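Local coordinates for protein anaerobically-induced outer membrane porin OprE (Pseudomonas aeruginosa, PDB 4FRX) that probably forms a pore for small solutes across the outer membrane, at residues T401-S406 against E425-V430. Numbering follows the deposited sequence.
Sequences TWKNAS and ENRLIV
The indole of W402 meets N426 with its edge: NE1 donates to N426 OD1 at 3.0 Å, and the acceptor lies nearly in the ring plane. The N-H...O angle of 167° makes this bond nearly straight. R427 O lies at the same edge, and one ring face has the backbone N of N404 above it, offset toward the rim. L428 CD2 comes up obliquely to W402 CD1, at 3.6 Å. With CG anti to the backbone N and beside the carbonyl carbon (chi1 171°), the indole leans forward along its own strand, which brings NE1 to N426. The amide of N404 supplies a second donor, ND2 to N426 OD1 at 2.8 Å; OD1 lies near the plane of that amide, but ND2 stands above the N426 carbonyl plane, and W402 NE1 reaches from the opposite face. Two N-H groups thus grip one oxygen, while N426 ND2 bonds to N25 on strand 17-28.

Strands 399-409 and 423-434 run antiparallel (171° between segment axes) in the OprD-family β-barrel; 423-434 also pairs with 17-28, joining the last strand to the first and closing the barrel. Reciprocal N-H...O bonds mark T401-I429, K403-R427 and A405-E425 as hydrogen-bonded pairs, alternating with non-hydrogen-bonded W402-L428 and N404-N426.

On the face that carries T401, K403, A405, E425, R427 and I429, a salt bridge within 425-430 has the R427 guanidinium meeting E425 OE2 side-on through NE (2.9 Å) and NH2 (3.2 Å); OE2 also accepts from Q330. The K403 ammonium bonds instead to S385 on strand 377-389. Farther along, T401 CG2 lies beside I429 CD1 at 4.1 Å, and a water links T401 OG1 with I429 O.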
loop_
_atom_site.group_PDB
_atom_site.type_symbol
_atom_site.label_atom_id
_atom_site.label_comp_id
_atom_site.label_asym_id
_atom_site.label_seq_id
_atom_site.Cartn_x
_atom_site.Cartn_y
_atom_site.Cartn_z
ATOM N N THR A 401 18.106 3.351 6.069
ATOM C CA THR A 401 16.865 3.956 6.570
ATOM C C THR A 401 16.503 3.493 7.982
ATOM O O THR A 401 16.492 2.304 8.257
ATOM C CB THR A 401 15.681 3.649 5.628
ATOM O OG1 THR A 401 15.973 4.164 4.331
ATOM C CG2 THR A 401 14.394 4.290 6.143
ATOM N N TRP A 402 16.229 4.444 8.870
ATOM C CA TRP A 402 15.705 4.140 10.195
ATOM C C TRP A 402 14.295 4.690 10.295
ATOM O O TRP A 402 14.080 5.889 10.105
ATOM C CB TRP A 402 16.571 4.792 11.279
ATOM C CG TRP A 402 15.988 4.700 12.666
ATOM C CD1 TRP A 402 15.328 3.633 13.222
ATOM C CD2 TRP A 402 16.009 5.720 13.671
ATOM N NE1 TRP A 402 14.942 3.931 14.511
ATOM C CE2 TRP A 402 15.345 5.207 14.807
ATOM C CE3 TRP A 402 16.523 7.020 13.719
ATOM C CZ2 TRP A 402 15.192 5.946 15.982
ATOM C CZ3 TRP A 402 16.366 7.751 14.893
ATOM C CH2 TRP A 402 15.713 7.211 16.001
ATOM N N LYS A 403 13.331 3.820 10.585
ATOM C CA LYS A 403 11.963 4.278 10.828
ATOM C C LYS A 403 11.597 3.937 12.261
ATOM O O LYS A 403 11.785 2.801 12.684
ATOM C CB LYS A 403 10.971 3.600 9.865
ATOM C CG LYS A 403 11.210 3.918 8.377
ATOM C CD LYS A 403 10.150 3.240 7.507
ATOM C CE LYS A 403 10.351 3.566 6.038
ATOM N NZ LYS A 403 10.426 5.028 5.771
ATOM N N ASN A 404 11.081 4.910 13.010
ATOM C CA ASN A 404 10.596 4.637 14.354
ATOM C C ASN A 404 9.149 5.093 14.492
ATOM O O ASN A 404 8.787 6.165 14.008
ATOM C CB ASN A 404 11.468 5.356 15.388
ATOM C CG ASN A 404 10.913 5.258 16.786
ATOM O OD1 ASN A 404 10.158 6.119 17.234
ATOM N ND2 ASN A 404 11.285 4.198 17.492
ATOM N N ALA A 405 8.330 4.284 15.156
ATOM C CA ALA A 405 6.947 4.652 15.410
ATOM C C ALA A 405 6.554 4.416 16.868
ATOM O O ALA A 405 6.966 3.426 17.475
ATOM C CB ALA A 405 5.998 3.861 14.459
ATOM N N SER A 406 5.765 5.334 17.423
ATOM C CA SER A 406 5.115 5.121 18.715
ATOM C C SER A 406 3.621 5.250 18.499
ATOM O O SER A 406 3.170 6.239 17.931
ATOM C CB SER A 406 5.558 6.159 19.751
ATOM O OG SER A 406 6.875 5.924 20.184
ATOM N N GLU A 425 7.859 0.580 17.518
ATOM C CA GLU A 425 8.449 -0.212 16.449
ATOM C C GLU A 425 9.646 0.508 15.851
ATOM O O GLU A 425 9.608 1.721 15.622
ATOM C CB GLU A 425 7.384 -0.497 15.379
ATOM C CG GLU A 425 7.825 -1.375 14.230
ATOM C CD GLU A 425 6.749 -1.503 13.159
ATOM O OE1 GLU A 425 5.722 -2.166 13.417
ATOM O OE2 GLU A 425 6.925 -0.934 12.062
ATOM N N ASN A 426 10.721 -0.241 15.616
ATOM C CA ASN A 426 11.866 0.262 14.877
ATOM C C ASN A 426 12.084 -0.593 13.654
ATOM O O ASN A 426 12.010 -1.821 13.739
ATOM C CB ASN A 426 13.142 0.232 15.724
ATOM C CG ASN A 426 13.148 1.302 16.797
ATOM O OD1 ASN A 426 13.278 2.491 16.500
ATOM N ND2 ASN A 426 12.991 0.887 18.055
ATOM N N ARG A 427 12.343 0.058 12.524
ATOM C CA ARG A 427 12.853 -0.637 11.353
ATOM C C ARG A 427 14.216 -0.074 10.965
ATOM O O ARG A 427 14.458 1.134 11.023
ATOM C CB ARG A 427 11.900 -0.521 10.171
ATOM C CG ARG A 427 10.506 -1.008 10.446
ATOM C CD ARG A 427 9.651 -0.854 9.197
ATOM N NE ARG A 427 8.229 -0.877 9.514
ATOM C CZ ARG A 427 7.269 -0.646 8.625
ATOM N NH1 ARG A 427 7.584 -0.375 7.368
ATOM N NH2 ARG A 427 5.997 -0.676 8.998
ATOM N N LEU A 428 15.111 -0.973 10.576
ATOM C CA LEU A 428 16.387 -0.587 10.008
ATOM C C LEU A 428 16.495 -1.274 8.665
ATOM O O LEU A 428 16.395 -2.505 8.580
ATOM C CB LEU A 428 17.529 -1.029 10.924
ATOM C CG LEU A 428 17.498 -0.322 12.281
ATOM C CD1 LEU A 428 18.564 -0.868 13.224
ATOM C CD2 LEU A 428 17.684 1.181 12.079
ATOM N N ILE A 429 16.672 -0.480 7.613
ATOM C CA ILE A 429 16.690 -1.021 6.270
ATOM C C ILE A 429 17.917 -0.538 5.507
ATOM O O ILE A 429 18.160 0.667 5.392
ATOM C CB ILE A 429 15.406 -0.649 5.454
ATOM C CG1 ILE A 429 14.126 -0.913 6.257
ATOM C CG2 ILE A 429 15.384 -1.403 4.123
ATOM C CD1 ILE A 429 13.459 0.348 6.793
ATOM N N VAL A 430 18.689 -1.490 4.990
ATOM C CA VAL A 430 19.787 -1.168 4.080
ATOM C C VAL A 430 19.415 -1.736 2.724
ATOM O O VAL A 430 19.030 -2.900 2.615
ATOM C CB VAL A 430 21.111 -1.763 4.576
ATOM C CG1 VAL A 430 22.265 -1.436 3.610
ATOM C CG2 VAL A 430 21.400 -1.256 5.978
HETATM O O HOH W 1 17.104 1.925 3.009
#